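Local coordinates for protein CDP-4-keto-6-deoxy-D-glucose-3-dehydrase (PDB 3BB8) that probably removes the 3-hydroxyl of CDP-4-keto-6-deoxy-D-glucose in lipopolysaccharide sugar biosynthesis, using pyridoxal 5'-phosphate as its cofactor, at residues 364-369 / 427-432; 371-376 / 409-414; 329-334 / 347-352; 325-330 / 431-436. The protein carries 1 engineered substitution. All blocks are in the same frame, centred on the assembly; numbering follows the deposited sequence.

Interaction 1: 364-369 / 427-432; sequences KFLDEA and SKFEEF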
loop_
_atom_site.group_PDB
_atom_site.type_symbol
_atom_site.label_atom_id
_atom_site.label_comp_id
_atom_site.label_asym_id
_atom_site.label_seq_id
_atom_site.Cartn_x
_atom_site.Cartn_y
_atom_site.Cartn_z
ATOM N N LYS A 364 20.549 -25.438 -10.854
ATOM C CA LYS A 364 19.833 -26.702 -10.903
ATOM C C LYS A 364 20.471 -27.720 -9.966
ATOM O O LYS A 364 19.770 -28.497 -9.323
ATOM C CB LYS A 364 19.825 -27.238 -12.332
ATOM C CG LYS A 364 18.984 -28.490 -12.516
ATOM C CD LYS A 364 18.964 -28.909 -13.979
ATOM C CE LYS A 364 18.344 -27.825 -14.865
ATOM N NZ LYS A 364 16.908 -27.579 -14.533
ATOM N N PHE A 365 21.799 -27.708 -9.889
ATOM C CA PHE A 365 22.522 -28.639 -9.023
ATOM C C PHE A 365 22.248 -28.321 -7.555
ATOM O O PHE A 365 21.882 -29.202 -6.773
ATOM C CB PHE A 365 24.030 -28.560 -9.295
ATOM C CG PHE A 365 24.856 -29.440 -8.398
ATOM C CD1 PHE A 365 24.937 -30.811 -8.626
ATOM C CD2 PHE A 365 25.544 -28.898 -7.317
ATOM C CE1 PHE A 365 25.696 -31.634 -7.789
ATOM C CE2 PHE A 365 26.306 -29.712 -6.471
ATOM C CZ PHE A 365 26.381 -31.082 -6.709
ATOM N N LEU A 366 22.430 -27.056 -7.190
ATOM C CA LEU A 366 22.198 -26.610 -5.820
ATOM C C LEU A 366 20.742 -26.819 -5.425
ATOM O O LEU A 366 20.441 -27.198 -4.294
ATOM C CB LEU A 366 22.575 -25.136 -5.686
ATOM C CG LEU A 366 24.068 -24.883 -5.884
ATOM C CD1 LEU A 366 24.364 -23.396 -5.895
ATOM C CD2 LEU A 366 24.825 -25.567 -4.768
ATOM N N ASP A 367 19.845 -26.582 -6.373
ATOM C CA ASP A 367 18.421 -26.750 -6.138
ATOM C C ASP A 367 18.140 -28.173 -5.669
ATOM O O ASP A 367 17.395 -28.392 -4.715
ATOM C CB ASP A 367 17.645 -26.474 -7.426
ATOM C CG ASP A 367 16.143 -26.531 -7.226
ATOM O OD1 ASP A 367 15.429 -26.881 -8.192
ATOM O OD2 ASP A 367 15.675 -26.215 -6.109
ATOM N N GLU A 368 18.742 -29.143 -6.349
ATOM C CA GLU A 368 18.552 -30.545 -5.998
ATOM C C GLU A 368 19.141 -30.822 -4.619
ATOM O O GLU A 368 18.586 -31.598 -3.842
ATOM C CB GLU A 368 19.212 -31.439 -7.050
ATOM C CG GLU A 368 18.777 -31.101 -8.478
ATOM C CD GLU A 368 19.396 -32.012 -9.531
ATOM O OE1 GLU A 368 20.637 -32.196 -9.520
ATOM O OE2 GLU A 368 18.638 -32.533 -10.381
ATOM N N ALA A 369 20.256 -30.166 -4.320
ATOM C CA ALA A 369 20.939 -30.321 -3.040
ATOM C C ALA A 369 20.249 -29.581 -1.893
ATOM O O ALA A 369 20.738 -29.599 -0.762
ATOM C CB ALA A 369 22.368 -29.785 -3.153
ATOM N N SER A 427 30.219 -27.793 1.046
ATOM C CA SER A 427 30.581 -29.117 0.558
ATOM C C SER A 427 29.943 -29.353 -0.807
ATOM O O SER A 427 30.498 -30.064 -1.652
ATOM C CB SER A 427 30.139 -30.204 1.550
ATOM O OG SER A 427 28.747 -30.463 1.472
ATOM N N LYS A 428 28.779 -28.749 -1.026
ATOM C CA LYS A 428 28.095 -28.904 -2.300
ATOM C C LYS A 428 28.809 -28.131 -3.404
ATOM O O LYS A 428 28.855 -28.579 -4.548
ATOM C CB LYS A 428 26.636 -28.470 -2.178
ATOM C CG LYS A 428 25.769 -29.518 -1.502
ATOM C CD LYS A 428 25.844 -30.817 -2.277
ATOM C CE LYS A 428 25.022 -31.921 -1.645
ATOM N NZ LYS A 428 25.133 -33.187 -2.442
ATOM N N PHE A 429 29.374 -26.977 -3.069
ATOM C CA PHE A 429 30.098 -26.208 -4.068
ATOM C C PHE A 429 31.360 -26.992 -4.435
ATOM O O PHE A 429 31.717 -27.112 -5.609
ATOM C CB PHE A 429 30.484 -24.830 -3.527
ATOM C CG PHE A 429 29.513 -23.739 -3.885
ATOM C CD1 PHE A 429 28.303 -23.611 -3.211
ATOM C CD2 PHE A 429 29.814 -22.832 -4.901
ATOM C CE1 PHE A 429 27.404 -22.591 -3.537
ATOM C CE2 PHE A 429 28.921 -21.811 -5.237
ATOM C CZ PHE A 429 27.715 -21.690 -4.552
ATOM N N GLU A 430 32.026 -27.530 -3.416
ATOM C CA GLU A 430 33.236 -28.313 -3.626
ATOM C C GLU A 430 32.924 -29.569 -4.430
ATOM O O GLU A 430 33.655 -29.914 -5.344
ATOM C CB GLU A 430 33.872 -28.664 -2.281
ATOM C CG GLU A 430 34.598 -27.480 -1.664
ATOM C CD GLU A 430 34.974 -27.700 -0.213
ATOM O OE1 GLU A 430 35.654 -26.821 0.364
ATOM O OE2 GLU A 430 34.585 -28.739 0.354
ATOM N N GLU A 431 31.822 -30.232 -4.102
ATOM C CA GLU A 431 31.419 -31.427 -4.820
ATOM C C GLU A 431 31.109 -31.117 -6.280
ATOM O O GLU A 431 31.337 -31.946 -7.153
ATOM C CB GLU A 431 30.169 -32.035 -4.196
ATOM C CG GLU A 431 29.697 -33.283 -4.927
ATOM C CD GLU A 431 28.360 -33.799 -4.431
ATOM O OE1 GLU A 431 28.132 -33.781 -3.205
ATOM O OE2 GLU A 431 27.544 -34.240 -5.273
ATOM N N PHE A 432 30.583 -29.926 -6.541
ATOM C CA PHE A 432 30.210 -29.525 -7.892
ATOM C C PHE A 432 31.410 -29.319 -8.808
ATOM O O PHE A 432 31.413 -29.773 -9.950
ATOM C CB PHE A 432 29.383 -28.228 -7.844
ATOM C CG PHE A 432 28.934 -27.735 -9.195
ATOM C CD1 PHE A 432 27.812 -28.273 -9.811
ATOM C CD2 PHE A 432 29.644 -26.736 -9.856
ATOM C CE1 PHE A 432 27.397 -27.825 -11.066
ATOM C CE2 PHE A 432 29.241 -26.284 -11.109
ATOM C CZ PHE A 432 28.113 -26.830 -11.714
#
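Phe365 and Phe432 meet obliquely: their ring centroids lie 5.1 Å apart, their planes differ by 52°, and Phe432 CD1 sits over one face of the Phe365 ring, 3.4 Å from CD2. The rim of the Phe365 ring faces oxygen, with Glu431 OE2 in its plane 3.7 Å from CZ and the Lys428 carbonyl also near that plane. The CA-CB bond of Phe365 points toward 427-432, and chi1 of 177° sets CG anti to the backbone N, with the ring beyond it meeting Phe432. Beside it Ala369 CB rests on the aliphatic part of Lys428, 3.7 Å from CE, while Leu366 CD1 reaches Phe429 CE1 at 3.9 Å. In the second shell, Lys428 NZ forms a salt bridge with Glu431 OE1 (3.2 Å), linking the two residues whose oxygens lie at the Phe365 edge. The two helix axes approach to 10.7 Å at 134°. Further inward, Phe429 packs on Phe409 and Ile411, so helices 359-368 and 419-432 lie together beside strand 408-411.

Interaction 2: 371-376 / 409-414; sequences VGTRLL and FWIGIY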
loop_
_atom_site.group_PDB
_atom_site.type_symbol
_atom_site.label_atom_id
_atom_site.label_comp_id
_atom_site.label_asym_id
_atom_site.label_seq_id
_atom_site.Cartn_x
_atom_site.Cartn_y
_atom_site.Cartn_z
ATOM N N VAL A 371 19.882 -26.328 -1.679
ATOM C CA VAL A 371 20.527 -25.044 -1.444
ATOM C C VAL A 371 19.843 -24.011 -2.321
ATOM O O VAL A 371 20.030 -24.001 -3.545
ATOM C CB VAL A 371 22.016 -25.088 -1.818
ATOM C CG1 VAL A 371 22.625 -23.687 -1.704
ATOM C CG2 VAL A 371 22.741 -26.063 -0.916
ATOM N N GLY A 372 19.047 -23.147 -1.698
ATOM C CA GLY A 372 18.333 -22.136 -2.451
ATOM C C GLY A 372 19.225 -21.064 -3.041
ATOM O O GLY A 372 20.229 -20.675 -2.442
ATOM N N THR A 373 18.867 -20.603 -4.233
ATOM C CA THR A 373 19.613 -19.545 -4.898
ATOM C C THR A 373 18.617 -18.530 -5.463
ATOM O O THR A 373 17.424 -18.822 -5.605
ATOM C CB THR A 373 20.481 -20.076 -6.074
ATOM O OG1 THR A 373 19.639 -20.716 -7.041
ATOM C CG2 THR A 373 21.527 -21.069 -5.574
ATOM N N ARG A 374 19.118 -17.341 -5.774
ATOM C CA ARG A 374 18.294 -16.283 -6.333
ATOM C C ARG A 374 19.151 -15.496 -7.300
ATOM O O ARG A 374 20.324 -15.248 -7.028
ATOM C CB ARG A 374 17.800 -15.325 -5.232
ATOM C CG ARG A 374 16.815 -15.924 -4.254
ATOM C CD ARG A 374 15.485 -16.129 -4.921
ATOM N NE ARG A 374 14.498 -16.700 -4.010
ATOM C CZ ARG A 374 14.419 -17.988 -3.699
ATOM N NH1 ARG A 374 15.271 -18.863 -4.228
ATOM N NH2 ARG A 374 13.476 -18.404 -2.864
ATOM N N LEU A 375 18.579 -15.097 -8.426
ATOM C CA LEU A 375 19.340 -14.290 -9.352
ATOM C C LEU A 375 19.325 -12.882 -8.741
ATOM O O LEU A 375 18.553 -12.624 -7.819
ATOM C CB LEU A 375 18.689 -14.323 -10.739
ATOM C CG LEU A 375 18.605 -15.731 -11.366
ATOM C CD1 LEU A 375 18.315 -15.604 -12.856
ATOM C CD2 LEU A 375 19.926 -16.492 -11.165
ATOM N N LEU A 376 20.179 -11.985 -9.222
ATOM C CA LEU A 376 20.234 -10.634 -8.676
ATOM C C LEU A 376 19.067 -9.750 -9.136
ATOM O O LEU A 376 19.257 -8.725 -9.806
ATOM C CB LEU A 376 21.584 -9.979 -9.027
ATOM C CG LEU A 376 21.956 -8.719 -8.227
ATOM C CD1 LEU A 376 21.805 -9.005 -6.763
ATOM C CD2 LEU A 376 23.384 -8.291 -8.520
ATOM N N PHE A 409 24.390 -14.655 -9.075
ATOM C CA PHE A 409 23.311 -15.213 -8.282
ATOM C C PHE A 409 23.751 -15.088 -6.823
ATOM O O PHE A 409 24.920 -14.822 -6.555
ATOM C CB PHE A 409 23.068 -16.677 -8.672
ATOM C CG PHE A 409 24.130 -17.632 -8.192
ATOM C CD1 PHE A 409 23.981 -18.313 -6.984
ATOM C CD2 PHE A 409 25.276 -17.850 -8.945
ATOM C CE1 PHE A 409 24.963 -19.200 -6.535
ATOM C CE2 PHE A 409 26.265 -18.733 -8.506
ATOM C CZ PHE A 409 26.105 -19.407 -7.297
ATOM N N TRP A 410 22.829 -15.255 -5.881
ATOM C CA TRP A 410 23.202 -15.157 -4.479
ATOM C C TRP A 410 22.571 -16.248 -3.646
ATOM O O TRP A 410 21.554 -16.821 -4.029
ATOM C CB TRP A 410 22.848 -13.778 -3.893
ATOM C CG TRP A 410 21.406 -13.345 -4.032
ATOM C CD1 TRP A 410 20.820 -12.784 -5.128
ATOM C CD2 TRP A 410 20.391 -13.395 -3.019
ATOM N NE1 TRP A 410 19.504 -12.473 -4.861
ATOM C CE2 TRP A 410 19.215 -12.839 -3.575
ATOM C CE3 TRP A 410 20.361 -13.855 -1.694
ATOM C CZ2 TRP A 410 18.024 -12.730 -2.856
ATOM C CZ3 TRP A 410 19.172 -13.746 -0.976
ATOM C CH2 TRP A 410 18.020 -13.187 -1.560
ATOM N N ILE A 411 23.178 -16.537 -2.499
ATOM C CA ILE A 411 22.631 -17.517 -1.569
ATOM C C ILE A 411 22.582 -16.962 -0.150
ATOM O O ILE A 411 22.825 -15.776 0.072
ATOM C CB ILE A 411 23.452 -18.820 -1.572
ATOM C CG1 ILE A 411 24.894 -18.542 -1.142
ATOM C CG2 ILE A 411 23.417 -19.468 -2.949
ATOM C CD1 ILE A 411 25.878 -19.604 -1.581
ATOM N N GLY A 412 22.268 -17.828 0.809
ATOM C CA GLY A 412 21.692 -17.395 2.069
ATOM C C GLY A 412 22.726 -17.279 3.170
ATOM O O GLY A 412 23.479 -18.219 3.429
ATOM N N ILE A 413 22.762 -16.122 3.823
ATOM C CA ILE A 413 23.583 -15.939 5.018
ATOM C C ILE A 413 22.787 -15.279 6.144
ATOM O O ILE A 413 23.363 -14.712 7.078
ATOM C CB ILE A 413 24.798 -15.035 4.648
ATOM C CG1 ILE A 413 24.361 -13.880 3.748
ATOM C CG2 ILE A 413 25.896 -15.878 4.011
ATOM C CD1 ILE A 413 23.541 -12.817 4.455
ATOM N N TYR A 414 21.459 -15.368 6.048
ATOM C CA TYR A 414 20.571 -14.771 7.041
ATOM C C TYR A 414 20.577 -15.553 8.363
ATOM O O TYR A 414 20.891 -16.747 8.393
ATOM C CB TYR A 414 19.139 -14.641 6.483
ATOM C CG TYR A 414 18.341 -15.923 6.431
ATOM C CD1 TYR A 414 17.261 -16.128 7.286
ATOM C CD2 TYR A 414 18.670 -16.937 5.536
ATOM C CE1 TYR A 414 16.527 -17.315 7.253
ATOM C CE2 TYR A 414 17.947 -18.121 5.492
ATOM C CZ TYR A 414 16.880 -18.306 6.349
ATOM O OH TYR A 414 16.159 -19.480 6.292
#
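Arg374 lays its CB over one face of the Trp410 indole, a CH-pi contact with CB 3.6 Å from the centroid of the five-membered ring and 28° off its normal. CG continues over the six-membered part, 3.7 Å from CZ2, and the chain then bends at chi2 (-72°). At its end, NH1 of Arg374 bonds to Thr373 O at 2.6 Å, the oxygen lying in the guanidinium plane but the donor standing above the carbonyl plane. The indole edge faces the Leu375 carbonyl, and NE1 makes a weak hydrogen bond to that oxygen, bent to 127° at the hydrogen. Two backbone bonds pair Arg374 with Trp410: Trp410 N to Arg374 O is 2.8 Å, and Arg374 N to Trp410 O is 3.0 Å. Next to this pair, Thr373 CG2 packs on Ile411 CG2 at 3.6 Å and also touches the Phe409 ring. Tyr280 of the second subunit packs on both Arg374 and Trp410. The pattern is a single antiparallel beta bridge in its hydrogen-bonded form, set at the subunit interface of an aspartate aminotransferase fold, with the Trp410 side chain about 8 Å from a bound pyridoxal phosphate.

Interaction 3: 329-334 / 347-352; sequences DFIELP and FPITLK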
loop_
_atom_site.group_PDB
_atom_site.type_symbol
_atom_site.label_atom_id
_atom_site.label_comp_id
_atom_site.label_asym_id
_atom_site.label_seq_id
_atom_site.Cartn_x
_atom_site.Cartn_y
_atom_site.Cartn_z
ATOM N N ASP A 329 38.780 -20.320 -8.148
ATOM C CA ASP A 329 39.124 -20.488 -9.568
ATOM C C ASP A 329 37.910 -20.529 -10.496
ATOM O O ASP A 329 38.021 -20.239 -11.688
ATOM C CB ASP A 329 39.929 -21.773 -9.799
ATOM C CG ASP A 329 41.371 -21.661 -9.339
ATOM O OD1 ASP A 329 41.972 -20.571 -9.469
ATOM O OD2 ASP A 329 41.906 -22.682 -8.863
ATOM N N PHE A 330 36.761 -20.900 -9.946
ATOM C CA PHE A 330 35.537 -21.007 -10.728
ATOM C C PHE A 330 34.516 -19.906 -10.458
ATOM O O PHE A 330 33.735 -19.547 -11.344
ATOM C CB PHE A 330 34.900 -22.370 -10.473
ATOM C CG PHE A 330 35.827 -23.511 -10.736
ATOM C CD1 PHE A 330 36.305 -23.749 -12.027
ATOM C CD2 PHE A 330 36.269 -24.322 -9.694
ATOM C CE1 PHE A 330 37.211 -24.776 -12.279
ATOM C CE2 PHE A 330 37.179 -25.355 -9.933
ATOM C CZ PHE A 330 37.651 -25.581 -11.232
ATOM N N ILE A 331 34.526 -19.371 -9.242
ATOM C CA ILE A 331 33.583 -18.330 -8.878
ATOM C C ILE A 331 34.247 -17.143 -8.197
ATOM O O ILE A 331 35.228 -17.294 -7.470
ATOM C CB ILE A 331 32.458 -18.901 -7.973
ATOM C CG1 ILE A 331 33.038 -19.610 -6.750
ATOM C CG2 ILE A 331 31.648 -19.921 -8.745
ATOM C CD1 ILE A 331 33.357 -18.717 -5.608
ATOM N N GLU A 332 33.715 -15.957 -8.467
ATOM C CA GLU A 332 34.223 -14.730 -7.876
ATOM C C GLU A 332 33.449 -14.452 -6.592
ATOM O O GLU A 332 32.217 -14.350 -6.606
ATOM C CB GLU A 332 34.066 -13.581 -8.868
ATOM C CG GLU A 332 35.155 -13.565 -9.925
ATOM C CD GLU A 332 34.729 -12.863 -11.191
ATOM O OE1 GLU A 332 34.117 -11.782 -11.095
ATOM O OE2 GLU A 332 35.010 -13.389 -12.287
ATOM N N LEU A 333 34.170 -14.346 -5.480
ATOM C CA LEU A 333 33.528 -14.112 -4.193
ATOM C C LEU A 333 33.247 -12.635 -3.933
ATOM O O LEU A 333 33.982 -11.765 -4.393
ATOM C CB LEU A 333 34.383 -14.705 -3.070
ATOM C CG LEU A 333 34.493 -16.229 -3.138
ATOM C CD1 LEU A 333 35.483 -16.725 -2.092
ATOM C CD2 LEU A 333 33.130 -16.852 -2.922
ATOM N N PRO A 334 32.171 -12.341 -3.181
ATOM C CA PRO A 334 31.760 -10.972 -2.848
ATOM C C PRO A 334 32.763 -10.142 -2.052
ATOM O O PRO A 334 33.534 -10.665 -1.247
ATOM C CB PRO A 334 30.446 -11.182 -2.100
ATOM C CG PRO A 334 30.645 -12.500 -1.438
ATOM C CD PRO A 334 31.291 -13.324 -2.524
ATOM N N PHE A 347 24.393 -13.473 -0.032
ATOM C CA PHE A 347 25.777 -13.726 -0.453
ATOM C C PHE A 347 25.850 -13.823 -1.982
ATOM O O PHE A 347 25.545 -14.867 -2.552
ATOM C CB PHE A 347 26.252 -15.038 0.171
ATOM C CG PHE A 347 27.739 -15.242 0.115
ATOM C CD1 PHE A 347 28.575 -14.618 1.039
ATOM C CD2 PHE A 347 28.301 -16.078 -0.846
ATOM C CE1 PHE A 347 29.953 -14.826 1.014
ATOM C CE2 PHE A 347 29.677 -16.297 -0.886
ATOM C CZ PHE A 347 30.507 -15.672 0.046
ATOM N N PRO A 348 26.255 -12.737 -2.662
ATOM C CA PRO A 348 26.360 -12.709 -4.129
ATOM C C PRO A 348 27.614 -13.384 -4.710
ATOM O O PRO A 348 28.742 -13.106 -4.295
ATOM C CB PRO A 348 26.316 -11.219 -4.442
ATOM C CG PRO A 348 27.100 -10.638 -3.292
ATOM C CD PRO A 348 26.548 -11.406 -2.094
ATOM N N ILE A 349 27.395 -14.246 -5.697
ATOM C CA ILE A 349 28.471 -14.984 -6.347
ATOM C C ILE A 349 28.358 -14.931 -7.866
ATOM O O ILE A 349 27.288 -15.181 -8.423
ATOM C CB ILE A 349 28.438 -16.471 -5.930
ATOM C CG1 ILE A 349 28.639 -16.587 -4.418
ATOM C CG2 ILE A 349 29.509 -17.256 -6.690
ATOM C CD1 ILE A 349 28.325 -17.957 -3.876
ATOM N N THR A 350 29.463 -14.605 -8.530
ATOM C CA THR A 350 29.501 -14.578 -9.987
ATOM C C THR A 350 30.298 -15.754 -10.540
ATOM O O THR A 350 31.503 -15.863 -10.312
ATOM C CB THR A 350 30.112 -13.265 -10.511
ATOM O OG1 THR A 350 29.270 -12.164 -10.147
ATOM C CG2 THR A 350 30.254 -13.311 -12.024
ATOM N N LEU A 351 29.617 -16.634 -11.268
ATOM C CA LEU A 351 30.258 -17.805 -11.853
ATOM C C LEU A 351 31.048 -17.434 -13.104
ATOM O O LEU A 351 30.519 -16.801 -14.018
ATOM C CB LEU A 351 29.219 -18.877 -12.185
ATOM C CG LEU A 351 29.676 -20.000 -13.116
ATOM C CD1 LEU A 351 30.547 -20.999 -12.367
ATOM C CD2 LEU A 351 28.481 -20.695 -13.749
ATOM N N LYS A 352 32.314 -17.833 -13.138
ATOM C CA LYS A 352 33.201 -17.475 -14.240
ATOM C C LYS A 352 32.736 -18.105 -15.548
ATOM O O LYS A 352 32.348 -19.273 -15.584
ATOM C CB LYS A 352 34.638 -17.903 -13.932
ATOM C CG LYS A 352 35.361 -16.988 -12.958
ATOM C CD LYS A 352 36.785 -17.462 -12.709
ATOM C CE LYS A 352 37.441 -16.675 -11.587
ATOM N NZ LYS A 352 37.441 -15.211 -11.863
#
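Lys352 passes the Phe330 and Asp329 carbonyl oxygens before reaching Glu332. Its CB lies 3.2 Å from Phe330 O, CG stays near that same oxygen, CD approaches Asp329 O at 3.2 Å, and CE remains beside the Asp329 carbonyl. The chain is extended as far as CE, and the turn at chi4 (-57°) places NZ toward Glu332. There NZ forms a salt bridge with OE2 at 3.1 Å, arriving on the anti side of the carboxylate and 23° out of its plane. In the backbone, antiparallel pairing sets the register: Glu332 N donates to Thr350 O at 2.9 Å in a nearly straight bond (178°), Lys352 N donates to Phe330 O, and the return bond from Thr350 N to Glu332 O is weak. On the face carrying Ile331 and Leu351, Ile331 CG2 meets Leu351 CD1, and CB touches Ile349 CG2. Farther along, Pro334 CG stands over the Phe347 ring in a CH-pi contact, 3.6 Å from the centroid. Arg403 also forms a salt bridge with Glu332 OE2, so this one oxygen has two cationic partners. Such a setting would be expected to favour the ionised carboxylate, while the opposite face of the pairing is held by hydrocarbon contacts.

Interaction 4: 325-330 / 431-436; sequences QSCADF and EFFGLN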
loop_
_atom_site.group_PDB
_atom_site.type_symbol
_atom_site.label_atom_id
_atom_site.label_comp_id
_atom_site.label_asym_id
_atom_site.label_seq_id
_atom_site.Cartn_x
_atom_site.Cartn_y
_atom_site.Cartn_z
ATOM N N GLN A 325 36.536 -19.952 -0.300
ATOM C CA GLN A 325 37.720 -19.458 -0.980
ATOM C C GLN A 325 38.376 -20.591 -1.777
ATOM O O GLN A 325 39.221 -20.354 -2.637
ATOM C CB GLN A 325 38.712 -18.903 0.035
ATOM C CG GLN A 325 39.647 -17.873 -0.560
ATOM C CD GLN A 325 39.043 -16.488 -0.554
ATOM O OE1 GLN A 325 39.549 -15.575 -1.200
ATOM N NE2 GLN A 325 37.961 -16.319 0.196
ATOM N N SER A 326 37.972 -21.822 -1.486
ATOM C CA SER A 326 38.517 -22.992 -2.155
ATOM C C SER A 326 38.056 -23.117 -3.601
ATOM O O SER A 326 38.615 -23.902 -4.371
ATOM C CB SER A 326 38.119 -24.248 -1.394
ATOM O OG SER A 326 36.712 -24.381 -1.359
ATOM N N CYS A 327 37.036 -22.349 -3.970
ATOM C CA CYS A 327 36.511 -22.390 -5.325
ATOM C C CYS A 327 36.869 -21.134 -6.112
ATOM O O CYS A 327 36.418 -20.957 -7.235
ATOM C CB CYS A 327 34.997 -22.548 -5.283
ATOM S SG CYS A 327 34.445 -23.937 -4.295
ATOM N N ALA A 328 37.697 -20.278 -5.530
ATOM C CA ALA A 328 38.084 -19.031 -6.177
ATOM C C ALA A 328 38.430 -19.127 -7.666
ATOM O O ALA A 328 38.380 -18.118 -8.375
ATOM C CB ALA A 328 39.232 -18.398 -5.418
ATOM N N ASP A 329 38.780 -20.320 -8.148
ATOM C CA ASP A 329 39.124 -20.488 -9.568
ATOM C C ASP A 329 37.910 -20.529 -10.496
ATOM O O ASP A 329 38.021 -20.239 -11.688
ATOM C CB ASP A 329 39.929 -21.773 -9.799
ATOM C CG ASP A 329 41.371 -21.661 -9.339
ATOM O OD1 ASP A 329 41.972 -20.571 -9.469
ATOM O OD2 ASP A 329 41.906 -22.682 -8.863
ATOM N N PHE A 330 36.761 -20.900 -9.946
ATOM C CA PHE A 330 35.537 -21.007 -10.728
ATOM C C PHE A 330 34.516 -19.906 -10.458
ATOM O O PHE A 330 33.735 -19.547 -11.344
ATOM C CB PHE A 330 34.900 -22.370 -10.473
ATOM C CG PHE A 330 35.827 -23.511 -10.736
ATOM C CD1 PHE A 330 36.305 -23.749 -12.027
ATOM C CD2 PHE A 330 36.269 -24.322 -9.694
ATOM C CE1 PHE A 330 37.211 -24.776 -12.279
ATOM C CE2 PHE A 330 37.179 -25.355 -9.933
ATOM C CZ PHE A 330 37.651 -25.581 -11.232
ATOM N N GLU A 431 31.822 -30.232 -4.102
ATOM C CA GLU A 431 31.419 -31.427 -4.820
ATOM C C GLU A 431 31.109 -31.117 -6.280
ATOM O O GLU A 431 31.337 -31.946 -7.153
ATOM C CB GLU A 431 30.169 -32.035 -4.196
ATOM C CG GLU A 431 29.697 -33.283 -4.927
ATOM C CD GLU A 431 28.360 -33.799 -4.431
ATOM O OE1 GLU A 431 28.132 -33.781 -3.205
ATOM O OE2 GLU A 431 27.544 -34.240 -5.273
ATOM N N PHE A 432 30.583 -29.926 -6.541
ATOM C CA PHE A 432 30.210 -29.525 -7.892
ATOM C C PHE A 432 31.410 -29.319 -8.808
ATOM O O PHE A 432 31.413 -29.773 -9.950
ATOM C CB PHE A 432 29.383 -28.228 -7.844
ATOM C CG PHE A 432 28.934 -27.735 -9.195
ATOM C CD1 PHE A 432 27.812 -28.273 -9.811
ATOM C CD2 PHE A 432 29.644 -26.736 -9.856
ATOM C CE1 PHE A 432 27.397 -27.825 -11.066
ATOM C CE2 PHE A 432 29.241 -26.284 -11.109
ATOM C CZ PHE A 432 28.113 -26.830 -11.714
ATOM N N PHE A 433 32.419 -28.615 -8.306
ATOM C CA PHE A 433 33.606 -28.326 -9.092
ATOM C C PHE A 433 34.667 -29.415 -8.949
ATOM O O PHE A 433 35.812 -29.235 -9.366
ATOM C CB PHE A 433 34.179 -26.958 -8.687
ATOM C CG PHE A 433 33.285 -25.791 -9.046
ATOM C CD1 PHE A 433 32.968 -25.522 -10.376
ATOM C CD2 PHE A 433 32.744 -24.976 -8.056
ATOM C CE1 PHE A 433 32.123 -24.462 -10.716
ATOM C CE2 PHE A 433 31.897 -23.912 -8.382
ATOM C CZ PHE A 433 31.585 -23.655 -9.714
ATOM N N GLY A 434 34.273 -30.543 -8.363
ATOM C CA GLY A 434 35.192 -31.652 -8.172
ATOM C C GLY A 434 36.393 -31.347 -7.289
ATOM O O GLY A 434 37.458 -31.944 -7.450
ATOM N N LEU A 435 36.225 -30.422 -6.351
ATOM C CA LEU A 435 37.304 -30.050 -5.446
ATOM C C LEU A 435 37.454 -31.007 -4.266
ATOM O O LEU A 435 38.409 -30.911 -3.501
ATOM C CB LEU A 435 37.093 -28.621 -4.946
ATOM C CG LEU A 435 37.296 -27.553 -6.027
ATOM C CD1 LEU A 435 36.823 -26.193 -5.520
ATOM C CD2 LEU A 435 38.770 -27.505 -6.424
ATOM N N ASN A 436 36.511 -31.929 -4.116
ATOM C CA ASN A 436 36.587 -32.904 -3.034
ATOM C C ASN A 436 37.535 -34.026 -3.469
ATOM O O ASN A 436 37.692 -35.041 -2.784
ATOM C CB ASN A 436 35.193 -33.449 -2.711
ATOM C CG ASN A 436 34.390 -33.776 -3.955
ATOM O OD1 ASN A 436 34.454 -33.059 -4.953
ATOM N ND2 ASN A 436 33.611 -34.851 -3.894
#
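Phe330 and Phe433 form the aromatic part of the contact: their planes are only 14° from parallel and their centroids 4.6 Å apart, but the rings are slid so far that they barely overlap. Atom distances show the slide, since Phe330 CD2 lies 3.4 Å from Phe433 CG and also comes close to its CB. A CH-pi contact completes the pairing, with Phe330 CB over the face of Phe433, 3.6 Å from the centroid and 15° off the normal. Against the opposite face of Phe433 stands Phe432 CD2, 3.4 Å above the plane and over its centre, so the ring is held between two phenylalanines. Leu435 makes the remaining van der Waals contacts: CD1 lies 3.5 Å from Cys327 SG and close to Ser326 O, at 3.1 Å, while CD2 approaches Phe330 CE2 near the ring plane. The CA-CB bond of Leu435 points toward 325-330, and chi1 of -70° sets CG anti to the carbonyl carbon. Ser326 OG also hydrogen-bonds Glu430 OE1 on helix 419-432, just before 431-436. Phe330, Phe432 and Phe433 line a benzamidine site, the ligand probably being from crystallisation. The contact joins the loop, with its 3-10 segment 325-327, between helix 293-323 and strand 331-332 to the C-terminal segment, where helix 419-432 ends.

In the fold
Along the chain, interaction 4 opens first at 325-330, interaction 3 follows from 329-334 and closes before interaction 1 opens, and interaction 2 is nested inside the loop that interaction 1 closes. Interactions 2 and 3 lie 12 Å apart between centres and share one antiparallel sheet, in which strand 347-351 runs between 331-332 and 408-411. Interactions 1 and 4 are centred 11 Å apart and both use helix 419-432. Phe429 links helix to sheet, its CZ lying 3.8 Å from Ile349 CD1. Interaction 2 is nearest the chain's centre, at about 15 Å, and interaction 4 farthest, at about 31 Å, so the series leads from the subunit interface near the cofactor out to the surface.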